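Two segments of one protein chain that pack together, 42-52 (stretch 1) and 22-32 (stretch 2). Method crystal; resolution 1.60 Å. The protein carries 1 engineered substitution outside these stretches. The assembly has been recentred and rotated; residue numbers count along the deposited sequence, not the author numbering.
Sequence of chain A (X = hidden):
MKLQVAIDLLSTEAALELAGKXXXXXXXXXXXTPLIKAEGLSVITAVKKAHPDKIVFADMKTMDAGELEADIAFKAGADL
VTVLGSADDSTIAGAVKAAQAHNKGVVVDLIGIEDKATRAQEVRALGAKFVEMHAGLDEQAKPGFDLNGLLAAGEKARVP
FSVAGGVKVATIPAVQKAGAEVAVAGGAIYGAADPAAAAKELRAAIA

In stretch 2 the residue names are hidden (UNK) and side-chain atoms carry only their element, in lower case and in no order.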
# COMPACT_ATOMS: atom_id res chain seq x y z
N SER A 42 -2.30 13.72 7.63
CA SER A 42 -2.48 15.17 7.70
C SER A 42 -2.59 15.85 6.33
O SER A 42 -3.19 16.92 6.22
CB SER A 42 -1.35 15.82 8.51
OG SER A 42 -0.08 15.59 7.92
N VAL A 43 -2.02 15.25 5.29
CA VAL A 43 -2.12 15.87 3.97
C VAL A 43 -3.57 15.82 3.49
O VAL A 43 -4.03 16.73 2.79
CB VAL A 43 -1.17 15.20 2.94
CG1 VAL A 43 -1.56 13.76 2.70
CG2 VAL A 43 -1.18 16.00 1.64
N ILE A 44 -4.28 14.76 3.86
CA ILE A 44 -5.68 14.60 3.48
C ILE A 44 -6.50 15.69 4.16
O ILE A 44 -7.33 16.35 3.53
CB ILE A 44 -6.24 13.23 3.95
CG1 ILE A 44 -5.53 12.09 3.22
CG2 ILE A 44 -7.75 13.16 3.70
CD1 ILE A 44 -5.87 10.72 3.79
N THR A 45 -6.26 15.87 5.45
CA THR A 45 -6.98 16.86 6.23
C THR A 45 -6.74 18.28 5.72
O THR A 45 -7.67 19.08 5.62
CB THR A 45 -6.56 16.79 7.70
OG1 THR A 45 -6.69 15.43 8.16
CG2 THR A 45 -7.44 17.69 8.56
N ALA A 46 -5.49 18.57 5.37
CA ALA A 46 -5.13 19.89 4.87
C ALA A 46 -5.82 20.22 3.55
O ALA A 46 -6.32 21.32 3.35
CB ALA A 46 -3.62 19.99 4.72
N VAL A 47 -5.82 19.25 2.63
CA VAL A 47 -6.44 19.46 1.33
C VAL A 47 -7.95 19.60 1.43
O VAL A 47 -8.54 20.44 0.74
CB VAL A 47 -6.09 18.31 0.36
CG1 VAL A 47 -6.85 18.47 -0.95
CG2 VAL A 47 -4.59 18.30 0.10
N LYS A 48 -8.58 18.79 2.27
CA LYS A 48 -10.04 18.86 2.42
C LYS A 48 -10.42 20.21 3.04
O LYS A 48 -11.43 20.80 2.67
CB LYS A 48 -10.55 17.72 3.31
CG LYS A 48 -12.08 17.67 3.45
CD LYS A 48 -12.77 17.44 2.11
CE LYS A 48 -14.28 17.38 2.25
NZ LYS A 48 -14.95 17.11 0.94
N LYS A 49 -9.60 20.69 3.96
CA LYS A 49 -9.86 21.97 4.61
C LYS A 49 -9.78 23.12 3.61
O LYS A 49 -10.58 24.05 3.67
CB LYS A 49 -8.86 22.20 5.75
CG LYS A 49 -9.11 23.48 6.53
CD LYS A 49 -8.03 23.74 7.57
CE LYS A 49 -8.25 25.06 8.28
NZ LYS A 49 -7.13 25.41 9.19
N ALA A 50 -8.82 23.04 2.70
CA ALA A 50 -8.64 24.07 1.68
C ALA A 50 -9.66 23.97 0.55
O ALA A 50 -9.89 24.95 -0.17
CB ALA A 50 -7.22 24.00 1.12
N HIS A 51 -10.26 22.80 0.39
CA HIS A 51 -11.25 22.56 -0.66
C HIS A 51 -12.38 21.69 -0.11
O HIS A 51 -12.62 20.57 -0.58
CB HIS A 51 -10.57 21.87 -1.85
CG HIS A 51 -9.37 22.61 -2.36
ND1 HIS A 51 -9.47 23.69 -3.20
CD2 HIS A 51 -8.05 22.45 -2.09
CE1 HIS A 51 -8.26 24.18 -3.43
NE2 HIS A 51 -7.38 23.45 -2.76
N PRO A 52 -13.11 22.20 0.90
CA PRO A 52 -14.21 21.50 1.55
C PRO A 52 -15.36 21.00 0.68
O PRO A 52 -16.01 20.02 1.02
CB PRO A 52 -14.69 22.51 2.60
CG PRO A 52 -14.41 23.82 1.93
CD PRO A 52 -13.03 23.60 1.36
N UNK A 22 -5.51 23.90 -9.78
CA UNK A 22 -6.39 23.09 -10.61
C UNK A 22 -7.77 22.75 -10.05
O UNK A 22 -8.62 22.23 -10.78
c UNK A 22 -5.57 20.85 -9.77
c UNK A 22 -5.70 21.75 -10.99
c UNK A 22 -4.34 22.03 -11.60
N UNK A 23 -8.00 23.04 -8.77
CA UNK A 23 -9.28 22.73 -8.12
C UNK A 23 -10.53 23.10 -8.91
O UNK A 23 -11.47 22.31 -9.02
c UNK A 23 -9.33 23.39 -6.75
N UNK A 24 -10.55 24.31 -9.46
CA UNK A 24 -11.70 24.79 -10.22
C UNK A 24 -12.02 23.97 -11.47
O UNK A 24 -13.14 24.04 -11.98
o UNK A 24 -10.67 28.69 -12.23
c UNK A 24 -10.21 26.50 -11.40
c UNK A 24 -9.89 27.98 -11.56
c UNK A 24 -11.48 26.26 -10.61
o UNK A 24 -8.86 28.42 -11.00
N UNK A 25 -11.06 23.20 -11.95
CA UNK A 25 -11.26 22.41 -13.16
C UNK A 25 -11.51 20.92 -12.91
O UNK A 25 -11.78 20.17 -13.85
c UNK A 25 -8.55 24.57 -13.90
c UNK A 25 -10.26 26.09 -15.47
c UNK A 25 -10.55 24.77 -15.19
c UNK A 25 -9.71 23.99 -14.41
c UNK A 25 -8.24 25.90 -14.17
c UNK A 25 -10.05 22.55 -14.09
c UNK A 25 -9.10 26.65 -14.95
o UNK A 25 -8.81 27.97 -15.22
N UNK A 26 -11.44 20.50 -11.65
CA UNK A 26 -11.64 19.09 -11.33
C UNK A 26 -12.77 18.83 -10.36
O UNK A 26 -13.17 19.71 -9.58
c UNK A 26 -10.06 19.08 -9.39
c UNK A 26 -9.19 18.66 -11.70
c UNK A 26 -10.36 18.46 -10.74
N UNK A 27 -13.29 17.61 -10.39
CA UNK A 27 -14.38 17.19 -9.52
C UNK A 27 -13.81 16.46 -8.31
O UNK A 27 -14.34 16.55 -7.20
c UNK A 27 -15.31 16.24 -10.27
o UNK A 27 -15.42 16.46 -12.63
o UNK A 27 -16.74 17.73 -11.42
c UNK A 27 -15.86 16.85 -11.53
N UNK A 28 -12.72 15.74 -8.53
CA UNK A 28 -12.09 14.95 -7.49
C UNK A 28 -10.61 15.28 -7.36
O UNK A 28 -9.90 15.39 -8.35
c UNK A 28 -13.96 11.66 -8.37
c UNK A 28 -13.71 13.08 -7.91
c UNK A 28 -12.23 13.44 -7.80
c UNK A 28 -11.54 12.60 -6.74
N UNK A 29 -10.16 15.47 -6.12
CA UNK A 29 -8.76 15.75 -5.84
C UNK A 29 -8.20 14.52 -5.13
O UNK A 29 -8.60 14.19 -4.02
c UNK A 29 -9.17 19.43 -4.68
c UNK A 29 -9.12 18.22 -5.60
c UNK A 29 -7.11 17.15 -4.57
c UNK A 29 -8.58 16.96 -4.91
N UNK A 30 -7.27 13.84 -5.80
CA UNK A 30 -6.65 12.65 -5.25
C UNK A 30 -5.30 12.91 -4.62
O UNK A 30 -4.46 13.60 -5.20
c UNK A 30 -5.58 10.42 -5.92
c UNK A 30 -5.10 9.59 -7.09
o UNK A 30 -5.85 9.44 -8.06
o UNK A 30 -3.95 9.07 -7.02
c UNK A 30 -6.46 11.59 -6.34
N UNK A 31 -5.10 12.37 -3.42
CA UNK A 31 -3.83 12.46 -2.72
C UNK A 31 -3.20 11.10 -3.01
O UNK A 31 -3.68 10.07 -2.54
c UNK A 31 -4.69 13.93 -0.69
c UNK A 31 -6.15 13.95 -1.05
c UNK A 31 -4.03 12.64 -1.21
c UNK A 31 -3.98 15.14 -1.28
N UNK A 32 -2.14 11.11 -3.80
CA UNK A 32 -1.48 9.87 -4.19
C UNK A 32 -0.90 9.04 -3.07
O UNK A 32 -0.66 9.52 -1.96

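Position 22 carries three carbons, one attached to the backbone and bearing the other two. Its CB points sideways and the side chain makes no contact with stretch 1. A fork at the first carbon with nothing beyond it is Val 22.

Position 23 has a single carbon. That CB points toward the helix end and lies 3.6 Å from ND1 of His 51, so the imidazole rests against a methyl: Ala 23. At position 24 three carbons run in line and the third holds two oxygens, a carboxylate on a two-carbon stem. This is Glu 24, exposed and touching nothing on stretch 1. Position 25 shows one carbon, then a six-carbon ring bearing one oxygen, the signature of Tyr 25. Its backbone N bonds to O of Val 22 at 2.9 Å, closing the short 3-10 turn, while the ring is out of reach of the helix.

Position 26 repeats the three-carbon fork of Val 22 and is Val 26, whose N bonds to O of Ala 23 at 3.2 Å. Position 27 has two carbons, the second with two oxygens: Asp 27, with a carboxylate oxygen hydrogen-bonded elsewhere in the structure.

The strand begins at position 28 with four carbons, forked at the first and with one arm two carbons long, which gives Ile 28. It is buried, but out of reach of stretch 1. Position 29 has the same four-carbon pattern, now with its CB pointing toward the helix. The short arm comes to 3.9 Å from CG1 of Val 47, and the tip of the long arm to 3.9 Å from CG of His 51. This is Ile 29; the atoms in those contacts are CG2 and CD1, respectively.

Position 30 again has three carbons ending in two oxygens, and its CB points away from the helix: Glu 30, buried yet clear of this contact. Position 31 has four carbons forked at the second. One arm of the fork reaches CG2 of Val 47 and CG2 of Val 43, and the forking carbon lies against CG1 of Ile 44. This is Leu 31, whose CD1 is 3.5 Å from CG2 of Val 47 and 4.1 Å from CG2 of Val 43, and whose CG is 4.4 Å from CG1 of Ile 44; it gives up the largest area to the contact. Position 32 has no side-chain atoms and is Gly 32, at the N-cap position right before a helix.

The contact works by matching two periodicities. Helix and strand run nearly antiparallel, at 160°, with axes 9.6 Å apart at closest approach. Alternation along the strand brings Ile 29 and Leu 31 to the helix and turns Glu 30 away; a step of four along the helix carries Val 43 to Val 47, and one more reaches His 51, just past the helix end; Ile 44 lies beside them. Val 47 is the hinge of the pattern, meeting both strand residues. No hydrogen bond crosses between the stretches, so the fit rests on side-chain packing, and the His 51 ring extends it past the helix end to Ala 23.

Stretch 2, residues 22-32: VAEYVDIIELG
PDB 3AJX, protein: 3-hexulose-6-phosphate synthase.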